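Local coordinates for protein superoxide reductase (Giardia intestinalis, PDB 4D7P) that is a superoxide reductase that probably reduces superoxide to hydrogen peroxide at a mononuclear, non-haem iron centre, at residues R52-T57 with T63-C68; D31-C34 with V38-P41. All blocks are in the same frame, centred on the assembly; numbering follows the deposited sequence.

Contact 1: R52-T57 with T63-C68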
ATOM      1  N   ARG A  52       9.669   0.899  -3.807  1.00 23.10           N
ATOM      2  CA  ARG A  52       9.080   2.155  -4.259  1.00 21.60           C
ATOM      3  C   ARG A  52       9.921   2.755  -5.349  1.00 28.53           C
ATOM      4  O   ARG A  52      11.144   2.630  -5.315  1.00 23.36           O
ATOM      5  CB  ARG A  52       8.955   3.147  -3.103  1.00 24.08           C
ATOM      6  CG  ARG A  52       7.959   2.728  -2.065  1.00 34.68           C
ATOM      7  CD  ARG A  52       8.337   3.233  -0.701  1.00 42.10           C
ATOM      8  NE  ARG A  52       7.760   4.538  -0.417  1.00 46.82           N
ATOM      9  CZ  ARG A  52       8.255   5.368   0.497  1.00 62.28           C
ATOM     10  NH1 ARG A  52       9.335   5.007   1.180  1.00 70.45           N
ATOM     11  NH2 ARG A  52       7.695   6.556   0.721  1.00 54.12           N
ATOM     12  N   LEU A  53       9.261   3.416  -6.299  1.00 29.48           N
ATOM     13  CA  LEU A  53       9.942   4.141  -7.360  1.00 26.02           C
ATOM     14  C   LEU A  53       9.601   5.623  -7.276  1.00 30.21           C
ATOM     15  O   LEU A  53       8.430   6.000  -7.227  1.00 25.16           O
ATOM     16  CB  LEU A  53       9.568   3.592  -8.749  1.00 25.36           C
ATOM     17  CG  LEU A  53      10.355   4.211  -9.913  1.00 24.91           C
ATOM     18  CD1 LEU A  53      11.843   3.907  -9.759  1.00 25.10           C
ATOM     19  CD2 LEU A  53       9.853   3.733 -11.286  1.00 24.54           C
ATOM     20  N   PHE A  54      10.637   6.450  -7.243  1.00 30.99           N
ATOM     21  CA  PHE A  54      10.489   7.900  -7.216  1.00 36.04           C
ATOM     22  C   PHE A  54      11.027   8.512  -8.501  1.00 36.50           C
ATOM     23  O   PHE A  54      12.046   8.060  -9.026  1.00 36.96           O
ATOM     24  CB  PHE A  54      11.241   8.518  -6.029  1.00 26.23           C
ATOM     25  CG  PHE A  54      10.753   8.067  -4.687  1.00 28.84           C
ATOM     26  CD1 PHE A  54      11.254   6.911  -4.103  1.00 30.21           C
ATOM     27  CD2 PHE A  54       9.822   8.815  -3.991  1.00 30.05           C
ATOM     28  CE1 PHE A  54      10.806   6.497  -2.867  1.00 30.76           C
ATOM     29  CE2 PHE A  54       9.370   8.402  -2.744  1.00 32.24           C
ATOM     30  CZ  PHE A  54       9.859   7.244  -2.188  1.00 34.33           C
ATOM     31  N   GLY A  55      10.346   9.540  -9.001  1.00 25.76           N
ATOM     32  CA  GLY A  55      10.936  10.416 -10.006  1.00 35.36           C
ATOM     33  C   GLY A  55      11.389  11.756  -9.437  1.00 35.18           C
ATOM     34  O   GLY A  55      10.640  12.417  -8.719  1.00 40.95           O
ATOM     35  N   ILE A  56      12.613  12.170  -9.751  1.00 30.90           N
ATOM     36  CA  ILE A  56      13.079  13.500  -9.367  1.00 38.94           C
ATOM     37  C   ILE A  56      12.744  14.491 -10.479  1.00 45.87           C
ATOM     38  O   ILE A  56      13.241  14.370 -11.605  1.00 41.75           O
ATOM     39  CB  ILE A  56      14.577  13.535  -9.104  1.00 40.34           C
ATOM     40  CG1 ILE A  56      14.999  12.322  -8.278  1.00 43.48           C
ATOM     41  CG2 ILE A  56      14.951  14.817  -8.392  1.00 43.34           C
ATOM     42  CD1 ILE A  56      14.275  12.189  -6.992  1.00 45.25           C
ATOM     43  N   THR A  57      11.899  15.469 -10.163  1.00 46.16           N
ATOM     44  CA  THR A  57      11.380  16.381 -11.176  1.00 48.65           C
ATOM     45  C   THR A  57      12.405  17.424 -11.607  1.00 53.47           C
ATOM     46  O   THR A  57      13.192  17.911 -10.793  1.00 59.96           O
ATOM     47  CB  THR A  57      10.127  17.115 -10.674  1.00 45.96           C
ATOM     48  OG1 THR A  57      10.500  18.053  -9.656  1.00 47.86           O
ATOM     49  CG2 THR A  57       9.121  16.122 -10.108  1.00 44.67           C
ATOM     50  N   THR A  63      11.180  15.130  -5.140  1.00 34.79           N
ATOM     51  CA  THR A  63      11.307  13.675  -5.140  1.00 38.75           C
ATOM     52  C   THR A  63       9.910  13.050  -5.070  1.00 37.44           C
ATOM     53  O   THR A  63       9.350  12.852  -3.992  1.00 34.39           O
ATOM     54  CB  THR A  63      12.179  13.190  -3.974  1.00 37.64           C
ATOM     55  OG1 THR A  63      13.491  13.752  -4.103  1.00 42.59           O
ATOM     56  CG2 THR A  63      12.293  11.679  -3.981  1.00 34.13           C
ATOM     57  N   LEU A  64       9.342  12.777  -6.237  1.00 27.71           N
ATOM     58  CA  LEU A  64       7.934  12.422  -6.350  1.00 30.98           C
ATOM     59  C   LEU A  64       7.718  10.899  -6.403  1.00 34.38           C
ATOM     60  O   LEU A  64       8.224  10.235  -7.305  1.00 34.34           O
ATOM     61  CB  LEU A  64       7.361  13.082  -7.604  1.00 27.68           C
ATOM     62  CG  LEU A  64       5.881  12.952  -7.940  1.00 35.69           C
ATOM     63  CD1 LEU A  64       5.017  13.661  -6.891  1.00 39.93           C
ATOM     64  CD2 LEU A  64       5.623  13.521  -9.331  1.00 32.21           C
ATOM     65  N   GLU A  65       6.981  10.343  -5.446  1.00 35.31           N
ATOM     66  CA  GLU A  65       6.745   8.905  -5.453  1.00 27.78           C
ATOM     67  C   GLU A  65       5.771   8.558  -6.557  1.00 24.92           C
ATOM     68  O   GLU A  65       4.658   9.076  -6.610  1.00 25.34           O
ATOM     69  CB  GLU A  65       6.211   8.399  -4.113  1.00 27.47           C
ATOM     70  CG  GLU A  65       6.192   6.870  -4.060  1.00 27.32           C
ATOM     71  CD  GLU A  65       5.632   6.320  -2.766  1.00 31.95           C
ATOM     72  OE1 GLU A  65       6.350   6.314  -1.750  1.00 30.30           O
ATOM     73  OE2 GLU A  65       4.470   5.886  -2.764  1.00 33.06           O
ATOM     74  N   LEU A  66       6.206   7.691  -7.455  1.00 23.53           N
ATOM     75  CA  LEU A  66       5.374   7.297  -8.575  1.00 22.71           C
ATOM     76  C   LEU A  66       4.468   6.155  -8.185  1.00 30.07           C
ATOM     77  O   LEU A  66       3.329   6.073  -8.659  1.00 21.94           O
ATOM     78  CB  LEU A  66       6.239   6.905  -9.775  1.00 22.84           C
ATOM     79  CG  LEU A  66       7.326   7.935 -10.106  1.00 26.73           C
ATOM     80  CD1 LEU A  66       8.164   7.430 -11.254  1.00 23.02           C
ATOM     81  CD2 LEU A  66       6.702   9.288 -10.440  1.00 25.99           C
ATOM     82  N   GLY A  67       4.970   5.271  -7.324  1.00 25.24           N
ATOM     83  CA  GLY A  67       4.168   4.154  -6.850  1.00 25.33           C
ATOM     84  C   GLY A  67       4.939   3.250  -5.905  1.00 24.27           C
ATOM     85  O   GLY A  67       6.110   3.497  -5.625  1.00 22.71           O
ATOM     86  N   CYS A  68       4.277   2.208  -5.409  1.00 16.11           N
ATOM     87  CA  CYS A  68       4.845   1.356  -4.375  1.00 19.41           C
ATOM     88  C   CYS A  68       4.350  -0.058  -4.529  1.00 20.41           C
ATOM     89  O   CYS A  68       3.144  -0.312  -4.399  1.00 21.33           O
ATOM     90  CB  CYS A  68       4.492   1.877  -2.976  1.00 20.30           C
ATOM     91  SG  CYS A  68       5.037   0.803  -1.584  1.00 24.75           S
TER

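Contact 2: D31-C34 with V38-P41. With FE (Fe (III) ion), chain B.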
ATOM      1  N   ASP A  31      11.861  -2.110 -14.956  1.00 25.70           N
ATOM      2  CA  ASP A  31      11.815  -3.413 -14.277  1.00 26.14           C
ATOM      3  C   ASP A  31      12.785  -3.429 -13.118  1.00 32.55           C
ATOM      4  O   ASP A  31      13.939  -3.049 -13.284  1.00 28.12           O
ATOM      5  CB  ASP A  31      12.157  -4.563 -15.236  1.00 33.63           C
ATOM      6  CG  ASP A  31      11.078  -4.802 -16.264  1.00 38.62           C
ATOM      7  OD1 ASP A  31       9.991  -5.292 -15.891  1.00 41.90           O
ATOM      8  OD2 ASP A  31      11.316  -4.499 -17.447  1.00 45.79           O
ATOM      9  N   ILE A  32      12.325  -3.890 -11.959  1.00 26.96           N
ATOM     10  CA  ILE A  32      13.140  -3.894 -10.752  1.00 25.38           C
ATOM     11  C   ILE A  32      13.251  -5.278 -10.117  1.00 32.23           C
ATOM     12  O   ILE A  32      12.265  -6.013 -10.049  1.00 32.17           O
ATOM     13  CB  ILE A  32      12.569  -2.926  -9.694  1.00 27.52           C
ATOM     14  CG1 ILE A  32      12.493  -1.503 -10.254  1.00 25.70           C
ATOM     15  CG2 ILE A  32      13.389  -3.008  -8.413  1.00 25.46           C
ATOM     16  CD1 ILE A  32      11.867  -0.522  -9.319  1.00 26.50           C
ATOM     17  N   ARG A  33      14.452  -5.628  -9.661  1.00 32.58           N
ATOM     18  CA  ARG A  33      14.654  -6.807  -8.815  1.00 29.86           C
ATOM     19  C   ARG A  33      15.739  -6.545  -7.774  1.00 37.67           C
ATOM     20  O   ARG A  33      16.709  -5.824  -8.043  1.00 34.45           O
ATOM     21  CB  ARG A  33      15.022  -8.037  -9.653  1.00 29.74           C
ATOM     22  CG  ARG A  33      16.182  -7.830 -10.585  1.00 36.72           C
ATOM     23  CD  ARG A  33      16.647  -9.164 -11.154  1.00 51.28           C
ATOM     24  NE  ARG A  33      17.427  -9.934 -10.183  1.00 63.47           N
ATOM     25  CZ  ARG A  33      17.405 -11.262 -10.080  1.00 67.34           C
ATOM     26  NH1 ARG A  33      16.624 -11.980 -10.878  1.00 66.91           N
ATOM     27  NH2 ARG A  33      18.152 -11.873  -9.170  1.00 63.98           N
ATOM     28  N   CYS A  34      15.557  -7.119  -6.588  1.00 39.73           N
ATOM     29  CA  CYS A  34      16.528  -7.008  -5.499  1.00 30.79           C
ATOM     30  C   CYS A  34      17.130  -8.375  -5.157  1.00 32.09           C
ATOM     31  O   CYS A  34      16.424  -9.251  -4.656  1.00 34.26           O
ATOM     32  CB  CYS A  34      15.864  -6.427  -4.256  1.00 29.84           C
ATOM     33  SG  CYS A  34      14.744  -5.052  -4.565  1.00 36.47           S
ATOM     34  N   VAL A  38      21.833 -11.758  -7.162  1.00 60.53           N
ATOM     35  CA  VAL A  38      21.222 -12.627  -6.160  1.00 54.90           C
ATOM     36  C   VAL A  38      19.870 -12.084  -5.686  1.00 47.46           C
ATOM     37  O   VAL A  38      19.759 -10.918  -5.296  1.00 44.45           O
ATOM     38  CB  VAL A  38      22.128 -12.799  -4.936  1.00 54.63           C
ATOM     39  CG1 VAL A  38      21.636 -13.957  -4.091  1.00 47.69           C
ATOM     40  CG2 VAL A  38      23.568 -13.013  -5.371  1.00 63.46           C
ATOM     41  N   MET A  39      18.842 -12.921  -5.719  1.00 36.13           N
ATOM     42  CA  MET A  39      17.538 -12.498  -5.239  1.00 40.00           C
ATOM     43  C   MET A  39      17.505 -12.524  -3.721  1.00 42.16           C
ATOM     44  O   MET A  39      17.813 -13.545  -3.110  1.00 37.79           O
ATOM     45  CB  MET A  39      16.441 -13.389  -5.799  1.00 38.85           C
ATOM     46  CG  MET A  39      15.047 -12.886  -5.476  1.00 33.42           C
ATOM     47  SD  MET A  39      14.528 -11.461  -6.480  1.00 40.33           S
ATOM     48  CE  MET A  39      14.536 -12.173  -8.126  1.00 31.34           C
ATOM     49  N   HIS A  40      17.135 -11.401  -3.115  1.00 38.86           N
ATOM     50  CA  HIS A  40      17.011 -11.308  -1.657  1.00 43.37           C
ATOM     51  C   HIS A  40      16.017 -12.333  -1.131  1.00 39.58           C
ATOM     52  O   HIS A  40      15.077 -12.678  -1.832  1.00 37.57           O
ATOM     53  CB  HIS A  40      16.572  -9.898  -1.266  1.00 40.00           C
ATOM     54  CG  HIS A  40      16.428  -9.683   0.209  1.00 39.58           C
ATOM     55  ND1 HIS A  40      15.311 -10.079   0.917  1.00 34.80           N
ATOM     56  CD2 HIS A  40      17.247  -9.078   1.105  1.00 35.17           C
ATOM     57  CE1 HIS A  40      15.452  -9.730   2.183  1.00 41.12           C
ATOM     58  NE2 HIS A  40      16.617  -9.119   2.322  1.00 35.90           N
ATOM     59  N   PRO A  41      16.239 -12.846   0.091  1.00 35.41           N
ATOM     60  CA  PRO A  41      15.269 -13.772   0.681  1.00 42.09           C
ATOM     61  C   PRO A  41      13.833 -13.249   0.744  1.00 36.85           C
ATOM     62  O   PRO A  41      13.554 -12.038   0.754  1.00 31.86           O
ATOM     63  CB  PRO A  41      15.826 -13.998   2.094  1.00 42.22           C
ATOM     64  CG  PRO A  41      17.299 -13.894   1.901  1.00 35.64           C
ATOM     65  CD  PRO A  41      17.488 -12.798   0.872  1.00 35.18           C
TER
HETATM   66 FE    FE B 201      17.502  -8.362   4.220  1.00 37.83          FE

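Contact 1: R52-T57 with T63-C68
Arg52 and Glu65 reach across two antiparallel strands of a beta hairpin to form a salt bridge between Arg52 NE and Glu65 OE1 (2.6 Å). Arg52 NE meets this oxygen from above the carboxylate plane; Arg52 NH2 adds a weak bond to the same Glu65 OE1 (2.8 Å). The guanidinium and carboxylate planes stand at 89°. Arg52 curls into place through a bend at chi3 (91°), while the Glu65 chain runs extended beyond CG. Phe54 wedges in beside them: its CE2 rests on Glu65 CB (3.4 Å), Glu65 CG makes an off-centre CH-pi contact, and Phe54 CZ sits over the centre of the Arg52 guanidinium. Past Phe54, Ile56 and Thr63 lie side by side, with Ile56 CD1 against Thr63 CG2 (3.6 Å). A classic beta bulge sets Leu66 and Gly67 opposite Leu53, whose O accepts from Leu66 N (2.8 Å) and whose N donates to Gly67 O (3.2 Å). The bulge turns Leu66 toward the partner strand, and its CG lies 3.6 Å from Gly55 N. Because Glu65 OE2 bonds Trp72 NE1 of the second subunit, the carboxylate couples the hairpin's internal ion pair to the subunit interface.

Contact 2: D31-C34 with V38-P41
His40 is tied to the end of the segment 31-34 by its backbone: His40 N donates to Cys34 O over 2.7 Å, almost straight at 174°. The same carbonyl is flanked by Met39, whose CA makes a CH...O contact with it and whose SD lies 3.4 Å from Cys34 O. Met39 doubles back through bends at chi2 and chi3 (76° and 63°), which carry its methyl over one face of the Arg33 guanidinium, toward the rim, with Met39 CE 3.5 Å from Arg33 NH1. At the edge of that guanidinium lies the Val38 carbonyl carbon, while Arg33 NE is hydrogen-bonded to Gly35 O, just beyond the segment 31-34. Further out, Met39 packs on Pro78 and Val79 and meets Arg83 of the second subunit.

From the pinned backbone the His40 ring leads away to the metal, its NE2 bound to iron(III) at 2.2 Å. The other ring nitrogen is held as well: His40 ND1 donates to Pro41 O over 2.6 Å, in the carbonyl plane and on a lone pair. Pro41 CD rests 3.3 Å above the plane of the His40 ring, near its rim. The metal bond and the ND1 bond together restrict rotation of the imidazole, and the ring meets His46 edge-to-face. His19, His46, His102 and Cys99 supply the other four bonds to the iron, with His102 binding through ND1 whereas the other three histidines use NE2. Glu17, which touches His40, belongs to the metal site but is not among the five residues binding this iron; in oxidised superoxide reductases a glutamate can fill the sixth position. A five-coordinate iron held by four histidines and one cysteine is the hallmark of the superoxide reductase catalytic centre.

In the fold
Contact 2 closes before contact 1 opens along the chain, and the two lie on opposite sides of the chain's centre, their own centres about 19 Å apart and nearest atoms about 4 Å apart without touching. Strand 29-34, in the three-stranded sheet, packs against strand 48-57 of the four-stranded one through Ile32 and Cys34 on Ile51, as in an immunoglobulin-like beta sandwich. Contact 2 supplies an iron ligand directly; contact 1 is structural and remote from the metal, with Arg52 N 14.5 Å from the iron. Strand 48-57 links both regions: its start touches His40 through Ile48, and its later part forms the hairpin at the subunit interface.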